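Local coordinates for protein lectin (Colocasia esculenta, PDB 5T1X) that is a GNA-related lectin of taro that binds sugars, probably mannose-type glycans as in other members of its family, at residues P3-L15 against S83-D95. Sequence-based numbering, arbitrary orientation. Where two conformers were deposited one is given.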
loop_
_atom_site.group_PDB
_atom_site.type_symbol
_atom_site.label_atom_id
_atom_site.label_comp_id
_atom_site.label_asym_id
_atom_site.label_seq_id
_atom_site.Cartn_x
_atom_site.Cartn_y
_atom_site.Cartn_z
ATOM N N PRO B 3 8.243 4.832 10.785
ATOM C CA PRO B 3 8.590 6.028 10.000
ATOM C C PRO B 3 7.517 6.333 8.960
ATOM O O PRO B 3 6.876 5.423 8.429
ATOM C CB PRO B 3 9.921 5.649 9.339
ATOM C CG PRO B 3 10.487 4.591 10.216
ATOM C CD PRO B 3 9.287 3.795 10.652
ATOM N N PHE B 4 7.287 7.616 8.714
ATOM C CA PHE B 4 6.270 8.008 7.762
ATOM C C PHE B 4 6.754 7.894 6.313
ATOM O O PHE B 4 7.901 8.222 6.005
ATOM C CB PHE B 4 5.814 9.448 8.054
ATOM C CG PHE B 4 4.653 9.903 7.211
ATOM C CD1 PHE B 4 3.400 9.307 7.341
ATOM C CD2 PHE B 4 4.803 10.937 6.294
ATOM C CE1 PHE B 4 2.328 9.725 6.551
ATOM C CE2 PHE B 4 3.726 11.358 5.512
ATOM C CZ PHE B 4 2.497 10.749 5.646
ATOM N N THR B 5 5.847 7.459 5.424
ATOM C CA THR B 5 6.060 7.443 3.964
ATOM C C THR B 5 4.907 8.265 3.380
ATOM O O THR B 5 3.763 8.075 3.791
ATOM C CB THR B 5 6.155 6.022 3.421
ATOM O OG1 THR B 5 7.115 5.283 4.183
ATOM C CG2 THR B 5 6.531 5.992 1.941
ATOM N N ASP B 6 5.204 9.191 2.474
ATOM C CA ASP B 6 4.231 10.172 1.982
ATOM C C ASP B 6 2.927 9.601 1.429
ATOM O O ASP B 6 1.894 10.207 1.685
ATOM C CB ASP B 6 4.847 11.106 0.942
ATOM C CG ASP B 6 5.679 12.239 1.529
ATOM O OD1 ASP B 6 5.356 12.701 2.649
ATOM O OD2 ASP B 6 6.615 12.704 0.843
ATOM N N ASN B 7 2.942 8.462 0.733
ATOM C CA ASN B 7 1.721 7.905 0.132
ATOM C C ASN B 7 1.127 6.706 0.897
ATOM O O ASN B 7 0.197 6.081 0.384
ATOM C CB ASN B 7 2.013 7.482 -1.318
ATOM C CG ASN B 7 3.072 6.401 -1.434
ATOM O OD1 ASN B 7 3.946 6.242 -0.562
ATOM N ND2 ASN B 7 3.032 5.633 -2.516
ATOM N N LEU B 8 1.655 6.380 2.099
ATOM C CA LEU B 8 1.177 5.218 2.856
ATOM C C LEU B 8 0.768 5.550 4.270
ATOM O O LEU B 8 1.345 6.443 4.889
ATOM C CB LEU B 8 2.299 4.155 2.961
ATOM C CG LEU B 8 3.091 3.778 1.706
ATOM C CD1 LEU B 8 4.263 2.892 2.077
ATOM C CD2 LEU B 8 2.211 3.081 0.670
ATOM N N LEU B 9 -0.157 4.753 4.813
ATOM C CA LEU B 9 -0.559 4.804 6.209
ATOM C C LEU B 9 -0.734 3.368 6.684
ATOM O O LEU B 9 -1.676 2.699 6.272
ATOM C CB LEU B 9 -1.831 5.656 6.439
ATOM C CG LEU B 9 -2.065 6.064 7.903
ATOM C CD1 LEU B 9 -1.113 7.160 8.319
ATOM C CD2 LEU B 9 -3.491 6.513 8.127
ATOM N N PHE B 10 0.225 2.868 7.475
ATOM C CA PHE B 10 0.160 1.505 7.986
ATOM C C PHE B 10 -0.691 1.470 9.242
ATOM O O PHE B 10 -0.851 2.507 9.911
ATOM C CB PHE B 10 1.571 0.967 8.289
ATOM C CG PHE B 10 2.424 0.773 7.067
ATOM C CD1 PHE B 10 2.311 -0.379 6.296
ATOM C CD2 PHE B 10 3.340 1.748 6.675
ATOM C CE1 PHE B 10 3.101 -0.557 5.152
ATOM C CE2 PHE B 10 4.126 1.570 5.530
ATOM C CZ PHE B 10 3.998 0.421 4.774
ATOM N N SER B 11 -1.237 0.284 9.573
ATOM C CA SER B 11 -1.984 0.071 10.816
ATOM C C SER B 11 -1.208 0.651 12.006
ATOM O O SER B 11 -0.008 0.381 12.148
ATOM C CB SER B 11 -2.202 -1.426 11.051
ATOM O OG SER B 11 -3.078 -1.982 10.084
ATOM N N GLY B 12 -1.884 1.446 12.822
ATOM C CA GLY B 12 -1.255 2.039 13.998
ATOM C C GLY B 12 -0.775 3.461 13.788
ATOM O O GLY B 12 -0.685 4.211 14.754
ATOM N N GLN B 13 -0.482 3.874 12.533
ATOM C CA GLN B 13 -0.050 5.260 12.322
ATOM C C GLN B 13 -1.247 6.206 12.485
ATOM O O GLN B 13 -2.393 5.803 12.277
ATOM C CB GLN B 13 0.607 5.447 10.947
ATOM C CG GLN B 13 1.900 4.652 10.803
ATOM C CD GLN B 13 2.637 5.009 9.542
ATOM O OE1 GLN B 13 2.206 4.697 8.427
ATOM N NE2 GLN B 13 3.797 5.626 9.701
ATOM N N VAL B 14 -0.995 7.435 12.923
ATOM C CA VAL B 14 -2.090 8.398 13.083
ATOM C C VAL B 14 -1.803 9.673 12.292
ATOM O O VAL B 14 -0.643 10.105 12.202
ATOM C CB VAL B 14 -2.414 8.731 14.571
ATOM C CG1 VAL B 14 -2.655 7.468 15.402
ATOM C CG2 VAL B 14 -1.353 9.612 15.209
ATOM N N LEU B 15 -2.864 10.265 11.722
ATOM C CA LEU B 15 -2.835 11.569 11.049
ATOM C C LEU B 15 -3.824 12.489 11.760
ATOM O O LEU B 15 -4.918 12.061 12.119
ATOM C CB LEU B 15 -3.180 11.483 9.549
ATOM C CG LEU B 15 -2.227 10.735 8.606
ATOM C CD1 LEU B 15 -2.768 10.782 7.178
ATOM C CD2 LEU B 15 -0.814 11.292 8.655
ATOM N N SER B 83 -11.771 -7.076 8.652
ATOM C CA SER B 83 -11.292 -8.358 8.143
ATOM C C SER B 83 -10.361 -9.015 9.166
ATOM O O SER B 83 -10.401 -8.655 10.349
ATOM C CB SER B 83 -10.619 -8.169 6.780
ATOM O OG SER B 83 -10.395 -9.416 6.136
ATOM N N LYS B 84 -9.554 -9.998 8.705
ATOM C CA LYS B 84 -8.623 -10.787 9.515
ATOM C C LYS B 84 -7.723 -9.943 10.392
ATOM O O LYS B 84 -7.265 -8.885 9.967
ATOM C CB LYS B 84 -7.705 -11.637 8.619
ATOM C CG LYS B 84 -8.386 -12.540 7.625
ATOM C CD LYS B 84 -7.371 -13.468 6.981
ATOM C CE LYS B 84 -8.042 -14.606 6.258
ATOM N NZ LYS B 84 -7.056 -15.580 5.709
ATOM N N GLN B 85 -7.413 -10.438 11.592
ATOM C CA GLN B 85 -6.468 -9.742 12.458
ATOM C C GLN B 85 -5.093 -9.805 11.760
ATOM O O GLN B 85 -4.685 -10.871 11.289
ATOM C CB GLN B 85 -6.437 -10.403 13.852
ATOM C CG GLN B 85 -7.696 -10.103 14.676
ATOM C CD GLN B 85 -7.764 -10.830 16.003
ATOM O OE1 GLN B 85 -7.330 -11.980 16.151
ATOM N NE2 GLN B 85 -8.383 -10.197 16.987
ATOM N N GLY B 86 -4.443 -8.661 11.619
ATOM C CA GLY B 86 -3.151 -8.598 10.949
ATOM C C GLY B 86 -2.725 -7.191 10.618
ATOM O O GLY B 86 -3.295 -6.234 11.135
ATOM N N ASP B 87 -1.717 -7.057 9.753
ATOM C CA ASP B 87 -1.204 -5.749 9.347
ATOM C C ASP B 87 -1.877 -5.271 8.060
ATOM O O ASP B 87 -2.001 -6.042 7.113
ATOM C CB ASP B 87 0.315 -5.811 9.173
ATOM C CG ASP B 87 1.022 -6.185 10.462
ATOM O OD1 ASP B 87 0.480 -5.870 11.552
ATOM O OD2 ASP B 87 2.088 -6.832 10.385
ATOM N N TYR B 88 -2.308 -4.001 8.043
ATOM C CA TYR B 88 -2.997 -3.358 6.908
ATOM C C TYR B 88 -2.254 -2.117 6.447
ATOM O O TYR B 88 -1.435 -1.567 7.185
ATOM C CB TYR B 88 -4.452 -2.992 7.292
ATOM C CG TYR B 88 -5.343 -4.213 7.414
ATOM C CD1 TYR B 88 -6.226 -4.558 6.399
ATOM C CD2 TYR B 88 -5.237 -5.075 8.505
ATOM C CE1 TYR B 88 -7.018 -5.707 6.486
ATOM C CE2 TYR B 88 -6.000 -6.245 8.588
ATOM C CZ TYR B 88 -6.899 -6.548 7.580
ATOM O OH TYR B 88 -7.641 -7.706 7.640
ATOM N N VAL B 89 -2.536 -1.674 5.211
ATOM C CA VAL B 89 -1.938 -0.454 4.690
ATOM C C VAL B 89 -2.989 0.302 3.882
ATOM O O VAL B 89 -3.749 -0.305 3.135
ATOM C CB VAL B 89 -0.637 -0.716 3.869
ATOM C CG1 VAL B 89 -0.921 -1.520 2.599
ATOM C CG2 VAL B 89 0.092 0.593 3.531
ATOM N N LEU B 90 -3.044 1.614 4.076
ATOM C CA LEU B 90 -3.868 2.515 3.277
ATOM C C LEU B 90 -2.919 3.158 2.297
ATOM O O LEU B 90 -1.919 3.747 2.727
ATOM C CB LEU B 90 -4.553 3.573 4.179
ATOM C CG LEU B 90 -5.221 4.760 3.462
ATOM C CD1 LEU B 90 -6.492 4.354 2.742
ATOM C CD2 LEU B 90 -5.548 5.867 4.463
ATOM N N ILE B 91 -3.185 3.013 0.988
ATOM C CA ILE B 91 -2.328 3.602 -0.027
ATOM C C ILE B 91 -3.080 4.689 -0.768
ATOM O O ILE B 91 -4.142 4.420 -1.326
ATOM C CB ILE B 91 -1.779 2.551 -1.042
ATOM C CG1 ILE B 91 -1.118 1.328 -0.334
ATOM C CG2 ILE B 91 -0.800 3.216 -2.047
ATOM C CD1 ILE B 91 -0.679 0.204 -1.285
ATOM N N LEU B 92 -2.497 5.894 -0.830
ATOM C CA LEU B 92 -3.006 6.937 -1.710
ATOM C C LEU B 92 -2.284 6.662 -3.008
ATOM O O LEU B 92 -1.088 6.960 -3.132
ATOM C CB LEU B 92 -2.772 8.366 -1.170
ATOM C CG LEU B 92 -3.249 9.502 -2.111
ATOM C CD1 LEU B 92 -4.765 9.471 -2.326
ATOM C CD2 LEU B 92 -2.780 10.863 -1.616
ATOM N N ARG B 93 -2.953 5.955 -3.911
ATOM C CA ARG B 93 -2.347 5.487 -5.153
ATOM C C ARG B 93 -2.032 6.601 -6.131
ATOM O O ARG B 93 -2.646 7.667 -6.094
ATOM C CB ARG B 93 -3.275 4.460 -5.817
ATOM C CG ARG B 93 -3.388 3.245 -4.904
ATOM C CD ARG B 93 -4.241 2.098 -5.383
ATOM N NE ARG B 93 -4.992 2.259 -6.525
ATOM C CZ ARG B 93 -5.843 1.359 -7.109
ATOM N NH1 ARG B 93 -6.047 0.172 -6.570
ATOM N NH2 ARG B 93 -6.479 1.682 -8.225
ATOM N N ASP B 94 -1.120 6.317 -7.064
ATOM C CA ASP B 94 -0.762 7.264 -8.109
ATOM C C ASP B 94 -1.973 7.637 -8.969
ATOM O O ASP B 94 -2.001 8.735 -9.523
ATOM C CB ASP B 94 0.322 6.659 -9.015
ATOM C CG ASP B 94 1.689 6.481 -8.389
ATOM O OD1 ASP B 94 1.892 6.944 -7.245
ATOM O OD2 ASP B 94 2.555 5.880 -9.040
ATOM N N ASP B 95 -2.975 6.731 -9.068
ATOM C CA ASP B 95 -4.170 6.973 -9.884
ATOM C C ASP B 95 -5.291 7.710 -9.099
ATOM O O ASP B 95 -6.374 7.882 -9.638
ATOM C CB ASP B 95 -4.693 5.666 -10.525
ATOM C CG ASP B 95 -5.106 4.559 -9.569
ATOM O OD1 ASP B 95 -5.109 4.799 -8.348
ATOM O OD2 ASP B 95 -5.503 3.477 -10.053
HETATM O O HOH W 1 1.179 6.476 -4.533
#
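Strands 8-10 and 89-92 pair antiparallel in one of the three sheets of a GNA-type beta-prism, Leu9 facing Leu90 as the hydrogen-bonded pair at its middle. Leu90 N gives the nearly straight bond of this pair (2.8 Å to Leu9 O, 173° at the hydrogen), and Leu9 N returns one to Leu90 O. Leu92 N to Asn7 O extends the ladder at one end. At the other, Ser11 is gripped twice: its N reaches Tyr88 O, while its OG accepts Tyr88 N at 3.0 Å. OG stands beside its own backbone N (chi1 -68°), which brings it to the N-H of Tyr88, just ahead of strand 89-92, and Asn61 O engages it as well. The same hydroxyl lies at the edge of the Tyr88 ring; at the far end of that ring, Tyr88 OH bonds Lys84 O at 2.6 Å, in the carbonyl plane.

On one face, Val89 CG2 sits over the Phe10 ring, 3.9 Å from its centroid and displaced toward the rim on the CD1-CE1 side, a CH-pi contact. Leu8 and Ile91 continue this row side by side, Leu8 CD2 against Ile91 CG1 at 3.9 Å. The partner chain closes over this face, its His88 meeting the Phe10 ring and its Phe96 packing on Val89. The opposite face carries Leu9 and Leu90, whose CB atoms are 4.1 Å apart; their side chains run on to Leu58 and Leu21 of the other two sheets.

A water accepts from Asn7 ND2 and donates to Leu92 O and Asp94 OD1, while Asn7 OD1 is bonded by Asn4 of the partner chain. An antiparallel sheet turning its leucines to the interior shared with two other sheets is the architecture of the beta-prism II fold of monocot mannose-binding lectins.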